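Local coordinates for Lmo1076 protein (Listeria monocytogenes serovar 1/2a, PDB 3FI7) that hydrolyses peptidoglycan as an autoinhibited, virulence-associated autolysin, its GH73 catalytic domain acting as an N-acetylglucosaminidase, at residues Leu127-Ala141 with Lys150-Thr162. Sequence-based numbering, arbitrary orientation.
Sequences LRNGPSWDSSYYKGA and KDATAWLQGRYAT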
loop_
_atom_site.group_PDB
_atom_site.type_symbol
_atom_site.label_atom_id
_atom_site.label_comp_id
_atom_site.label_asym_id
_atom_site.label_seq_id
_atom_site.Cartn_x
_atom_site.Cartn_y
_atom_site.Cartn_z
ATOM N N LEU A 127 -6.131 -0.663 10.291
ATOM C CA LEU A 127 -5.187 -1.504 11.028
ATOM C C LEU A 127 -5.105 -1.158 12.507
ATOM O O LEU A 127 -5.100 -2.048 13.359
ATOM C CB LEU A 127 -3.782 -1.446 10.414
ATOM C CG LEU A 127 -3.668 -2.064 9.012
ATOM C CD1 LEU A 127 -2.214 -2.267 8.602
ATOM C CD2 LEU A 127 -4.417 -3.370 8.954
ATOM N N ARG A 128 -5.019 0.135 12.808
ATOM C CA ARG A 128 -4.829 0.577 14.182
ATOM C C ARG A 128 -6.124 0.504 14.993
ATOM O O ARG A 128 -6.126 -0.011 16.108
ATOM C CB ARG A 128 -4.234 1.990 14.231
ATOM C CG ARG A 128 -4.300 2.660 15.614
ATOM C CD ARG A 128 -3.562 1.850 16.682
ATOM N NE ARG A 128 -2.165 1.616 16.322
ATOM C CZ ARG A 128 -1.308 0.908 17.053
ATOM N NH1 ARG A 128 -1.698 0.350 18.194
ATOM N NH2 ARG A 128 -0.057 0.757 16.646
ATOM N N ASN A 129 -7.225 1.004 14.433
ATOM C CA ASN A 129 -8.498 1.011 15.160
ATOM C C ASN A 129 -9.286 -0.283 15.035
ATOM O O ASN A 129 -10.147 -0.567 15.863
ATOM C CB ASN A 129 -9.377 2.189 14.735
ATOM C CG ASN A 129 -8.708 3.526 14.966
ATOM O OD1 ASN A 129 -7.871 3.668 15.857
ATOM N ND2 ASN A 129 -9.068 4.514 14.155
ATOM N N GLY A 130 -8.999 -1.056 13.994
ATOM C CA GLY A 130 -9.666 -2.329 13.780
ATOM C C GLY A 130 -11.076 -2.223 13.236
ATOM O O GLY A 130 -11.639 -1.133 13.145
ATOM N N PRO A 131 -11.656 -3.366 12.850
ATOM C CA PRO A 131 -13.069 -3.432 12.466
ATOM C C PRO A 131 -13.931 -3.211 13.700
ATOM O O PRO A 131 -13.429 -3.299 14.820
ATOM C CB PRO A 131 -13.223 -4.875 11.965
ATOM C CG PRO A 131 -12.109 -5.623 12.648
ATOM C CD PRO A 131 -10.969 -4.648 12.621
ATOM N N SER A 132 -15.215 -2.939 13.503
ATOM C CA SER A 132 -16.071 -2.523 14.604
ATOM C C SER A 132 -16.256 -3.624 15.644
ATOM O O SER A 132 -16.477 -3.334 16.817
ATOM C CB SER A 132 -17.428 -2.055 14.082
ATOM O OG SER A 132 -18.100 -3.116 13.429
ATOM N N TRP A 133 -16.155 -4.880 15.216
ATOM C CA TRP A 133 -16.362 -6.010 16.127
ATOM C C TRP A 133 -15.122 -6.385 16.958
ATOM O O TRP A 133 -15.240 -7.122 17.932
ATOM C CB TRP A 133 -16.894 -7.236 15.369
ATOM C CG TRP A 133 -16.042 -7.610 14.212
ATOM C CD1 TRP A 133 -16.140 -7.136 12.941
ATOM C CD2 TRP A 133 -14.939 -8.524 14.218
ATOM N NE1 TRP A 133 -15.169 -7.701 12.150
ATOM C CE2 TRP A 133 -14.418 -8.557 12.913
ATOM C CE3 TRP A 133 -14.346 -9.324 15.200
ATOM C CZ2 TRP A 133 -13.331 -9.352 12.561
ATOM C CZ3 TRP A 133 -13.269 -10.115 14.851
ATOM C CH2 TRP A 133 -12.770 -10.123 13.543
ATOM N N ASP A 134 -13.946 -5.878 16.587
ATOM C CA ASP A 134 -12.720 -6.192 17.329
ATOM C C ASP A 134 -11.606 -5.187 17.074
ATOM O O ASP A 134 -10.862 -5.296 16.089
ATOM C CB ASP A 134 -12.221 -7.601 16.988
ATOM C CG ASP A 134 -10.915 -7.950 17.706
ATOM O OD1 ASP A 134 -10.480 -7.165 18.579
ATOM O OD2 ASP A 134 -10.317 -9.005 17.388
ATOM N N SER A 135 -11.468 -4.224 17.977
ATOM C CA SER A 135 -10.527 -3.135 17.761
ATOM C C SER A 135 -9.061 -3.580 17.720
ATOM O O SER A 135 -8.207 -2.848 17.224
ATOM C CB SER A 135 -10.716 -2.044 18.811
ATOM O OG SER A 135 -10.079 -2.401 20.021
ATOM N N SER A 136 -8.768 -4.771 18.233
ATOM C CA SER A 136 -7.385 -5.252 18.244
ATOM C C SER A 136 -7.143 -6.366 17.223
ATOM O O SER A 136 -6.124 -7.050 17.266
ATOM C CB SER A 136 -6.973 -5.704 19.652
ATOM O OG SER A 136 -7.607 -6.922 20.005
ATOM N N TYR A 137 -8.083 -6.537 16.300
ATOM C CA TYR A 137 -7.964 -7.538 15.246
ATOM C C TYR A 137 -6.606 -7.562 14.533
ATOM O O TYR A 137 -6.081 -8.638 14.223
ATOM C CB TYR A 137 -9.066 -7.332 14.215
ATOM C CG TYR A 137 -9.241 -8.493 13.268
ATOM C CD1 TYR A 137 -9.424 -9.784 13.750
ATOM C CD2 TYR A 137 -9.243 -8.300 11.896
ATOM C CE1 TYR A 137 -9.596 -10.850 12.893
ATOM C CE2 TYR A 137 -9.424 -9.356 11.030
ATOM C CZ TYR A 137 -9.600 -10.629 11.534
ATOM O OH TYR A 137 -9.768 -11.683 10.672
ATOM N N TYR A 138 -6.038 -6.392 14.254
ATOM C CA TYR A 138 -4.771 -6.358 13.522
ATOM C C TYR A 138 -3.547 -6.134 14.419
ATOM O O TYR A 138 -2.496 -5.701 13.941
ATOM C CB TYR A 138 -4.814 -5.308 12.401
ATOM C CG TYR A 138 -5.841 -5.597 11.324
ATOM C CD1 TYR A 138 -5.634 -6.608 10.397
ATOM C CD2 TYR A 138 -7.008 -4.846 11.224
ATOM C CE1 TYR A 138 -6.560 -6.876 9.402
ATOM C CE2 TYR A 138 -7.947 -5.106 10.228
ATOM C CZ TYR A 138 -7.715 -6.126 9.324
ATOM O OH TYR A 138 -8.630 -6.402 8.335
ATOM N N LYS A 139 -3.679 -6.444 15.707
ATOM C CA LYS A 139 -2.630 -6.150 16.696
ATOM C C LYS A 139 -1.236 -6.674 16.326
ATOM O O LYS A 139 -0.231 -6.061 16.682
ATOM C CB LYS A 139 -3.021 -6.680 18.072
ATOM C CG LYS A 139 -3.209 -8.187 18.111
ATOM C CD LYS A 139 -3.648 -8.654 19.493
ATOM C CE LYS A 139 -4.157 -10.090 19.448
ATOM N NZ LYS A 139 -4.647 -10.558 20.776
ATOM N N GLY A 140 -1.175 -7.797 15.616
ATOM C CA GLY A 140 0.099 -8.356 15.202
ATOM C C GLY A 140 0.820 -7.516 14.156
ATOM O O GLY A 140 1.995 -7.743 13.873
ATOM N N ALA A 141 0.120 -6.547 13.569
ATOM C CA ALA A 141 0.738 -5.657 12.587
ATOM C C ALA A 141 1.079 -4.312 13.215
ATOM O O ALA A 141 1.646 -3.443 12.558
ATOM C CB ALA A 141 -0.165 -5.469 11.371
ATOM N N LYS A 150 8.085 -8.647 8.813
ATOM C CA LYS A 150 7.612 -9.997 8.507
ATOM C C LYS A 150 6.575 -10.509 9.510
ATOM O O LYS A 150 5.693 -11.289 9.154
ATOM C CB LYS A 150 8.778 -10.976 8.398
ATOM C CG LYS A 150 9.647 -10.714 7.175
ATOM C CD LYS A 150 10.539 -11.899 6.854
ATOM C CE LYS A 150 11.337 -11.627 5.600
ATOM N NZ LYS A 150 12.086 -12.822 5.153
ATOM N N ASP A 151 6.674 -10.070 10.761
ATOM C CA ASP A 151 5.659 -10.429 11.748
ATOM C C ASP A 151 4.357 -9.739 11.387
ATOM O O ASP A 151 3.279 -10.318 11.514
ATOM C CB ASP A 151 6.098 -10.025 13.154
ATOM C CG ASP A 151 7.392 -10.699 13.569
ATOM O OD1 ASP A 151 8.334 -9.987 13.987
ATOM O OD2 ASP A 151 7.463 -11.943 13.460
ATOM N N ALA A 152 4.469 -8.500 10.914
ATOM C CA ALA A 152 3.301 -7.728 10.534
ATOM C C ALA A 152 2.612 -8.330 9.312
ATOM O O ALA A 152 1.394 -8.484 9.312
ATOM C CB ALA A 152 3.674 -6.281 10.286
ATOM N N THR A 153 3.380 -8.682 8.279
ATOM C CA THR A 153 2.766 -9.216 7.067
ATOM C C THR A 153 2.129 -10.576 7.372
ATOM O O THR A 153 1.018 -10.864 6.923
ATOM C CB THR A 153 3.754 -9.327 5.880
ATOM O OG1 THR A 153 4.821 -10.221 6.216
ATOM C CG2 THR A 153 4.335 -7.953 5.517
ATOM N N ALA A 154 2.833 -11.398 8.146
ATOM C CA ALA A 154 2.302 -12.693 8.567
ATOM C C ALA A 154 0.984 -12.510 9.314
ATOM O O ALA A 154 0.084 -13.322 9.183
ATOM C CB ALA A 154 3.312 -13.450 9.442
ATOM N N TRP A 155 0.865 -11.435 10.085
ATOM C CA TRP A 155 -0.389 -11.181 10.790
ATOM C C TRP A 155 -1.536 -10.794 9.844
ATOM O O TRP A 155 -2.684 -11.173 10.068
ATOM C CB TRP A 155 -0.214 -10.130 11.893
ATOM C CG TRP A 155 -1.362 -10.128 12.862
ATOM C CD1 TRP A 155 -2.443 -9.291 12.855
ATOM C CD2 TRP A 155 -1.553 -11.020 13.968
ATOM N NE1 TRP A 155 -3.290 -9.604 13.889
ATOM C CE2 TRP A 155 -2.771 -10.663 14.587
ATOM C CE3 TRP A 155 -0.812 -12.084 14.498
ATOM C CZ2 TRP A 155 -3.264 -11.330 15.714
ATOM C CZ3 TRP A 155 -1.308 -12.751 15.616
ATOM C CH2 TRP A 155 -2.523 -12.370 16.212
ATOM N N LEU A 156 -1.227 -10.044 8.792
ATOM C CA LEU A 156 -2.246 -9.616 7.837
ATOM C C LEU A 156 -2.809 -10.787 7.028
ATOM O O LEU A 156 -3.972 -10.777 6.630
ATOM C CB LEU A 156 -1.687 -8.546 6.893
ATOM C CG LEU A 156 -1.231 -7.234 7.550
ATOM C CD1 LEU A 156 -0.604 -6.312 6.517
ATOM C CD2 LEU A 156 -2.401 -6.545 8.232
ATOM N N GLN A 157 -1.981 -11.792 6.777
ATOM C CA GLN A 157 -2.425 -12.935 5.995
ATOM C C GLN A 157 -3.526 -13.671 6.755
ATOM O O GLN A 157 -3.389 -13.942 7.942
ATOM C CB GLN A 157 -1.257 -13.877 5.700
ATOM C CG GLN A 157 -1.652 -15.122 4.913
ATOM C CD GLN A 157 -0.454 -15.896 4.409
ATOM O OE1 GLN A 157 0.407 -15.348 3.714
ATOM N NE2 GLN A 157 -0.392 -17.180 4.750
ATOM N N GLY A 158 -4.620 -13.977 6.068
ATOM C CA GLY A 158 -5.760 -14.616 6.700
ATOM C C GLY A 158 -6.668 -13.633 7.422
ATOM O O GLY A 158 -7.792 -13.969 7.781
ATOM N N ARG A 159 -6.193 -12.413 7.650
ATOM C CA ARG A 159 -7.028 -11.422 8.323
ATOM C C ARG A 159 -7.457 -10.295 7.395
ATOM O O ARG A 159 -8.642 -10.020 7.265
ATOM C CB ARG A 159 -6.345 -10.875 9.579
ATOM C CG ARG A 159 -6.255 -11.905 10.697
ATOM C CD ARG A 159 -5.614 -11.355 11.969
ATOM N NE ARG A 159 -5.400 -12.425 12.936
ATOM C CZ ARG A 159 -4.375 -13.271 12.893
ATOM N NH1 ARG A 159 -4.261 -14.220 13.812
ATOM N NH2 ARG A 159 -3.457 -13.162 11.933
ATOM N N TYR A 160 -6.493 -9.644 6.754
ATOM C CA TYR A 160 -6.805 -8.563 5.839
ATOM C C TYR A 160 -7.408 -9.125 4.549
ATOM O O TYR A 160 -8.331 -8.558 3.971
ATOM C CB TYR A 160 -5.553 -7.733 5.531
ATOM C CG TYR A 160 -5.858 -6.495 4.721
ATOM C CD1 TYR A 160 -5.894 -6.543 3.332
ATOM C CD2 TYR A 160 -6.142 -5.287 5.345
ATOM C CE1 TYR A 160 -6.184 -5.415 2.582
ATOM C CE2 TYR A 160 -6.435 -4.153 4.606
ATOM C CZ TYR A 160 -6.456 -4.225 3.224
ATOM O OH TYR A 160 -6.752 -3.105 2.483
ATOM N N ALA A 161 -6.880 -10.257 4.111
ATOM C CA ALA A 161 -7.353 -10.902 2.900
ATOM C C ALA A 161 -7.281 -12.406 3.082
ATOM O O ALA A 161 -6.402 -12.915 3.777
ATOM C CB ALA A 161 -6.495 -10.478 1.699
ATOM N N THR A 162 -8.207 -13.115 2.453
ATOM C CA THR A 162 -8.101 -14.559 2.346
ATOM C C THR A 162 -7.240 -14.864 1.125
ATOM O O THR A 162 -7.649 -14.634 -0.014
ATOM C CB THR A 162 -9.476 -15.207 2.194
ATOM O OG1 THR A 162 -10.331 -14.743 3.246
ATOM C CG2 THR A 162 -9.357 -16.718 2.271
#
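W155 lays one face of its indole over the backbone of G140, whose CA stands 3.4 Å from the centroid of the five-membered ring, 16° off its normal, a close CH-pi contact. The indole N-H is spent at the edge: W155 NE1 donates nearly in the ring plane to Y137 O at 3.0 Å, with an angle of 163° at the hydrogen, and this bond, with the groups on both faces, limits the ring's rotation. On the opposite face lies the R159 guanidinium, its CZ 3.5 Å above the plane of the W155 ring and over the ring centre. NH2 of R159 donates to W155 O at 2.8 Å, on a lone pair in the carbonyl plane, so that the arginine holds the carbonyl of the residue whose ring it covers. Its extended chain passes across one face of the Y137 ring, where R159 CD makes a CH-pi contact and R159 CG comes 3.5 Å from Y137 OH. Deeper in, L156 CD2 touches L127 CD2, Y138 CD1 and A141 CB, at 3.8 to 4.0 Å. With G140 over one face of W155 and R159 over the other, the loop after helix 116-129 is joined to the end of helix 149-156, within the helical, lysozyme-like fold of the GH73 catalytic domain.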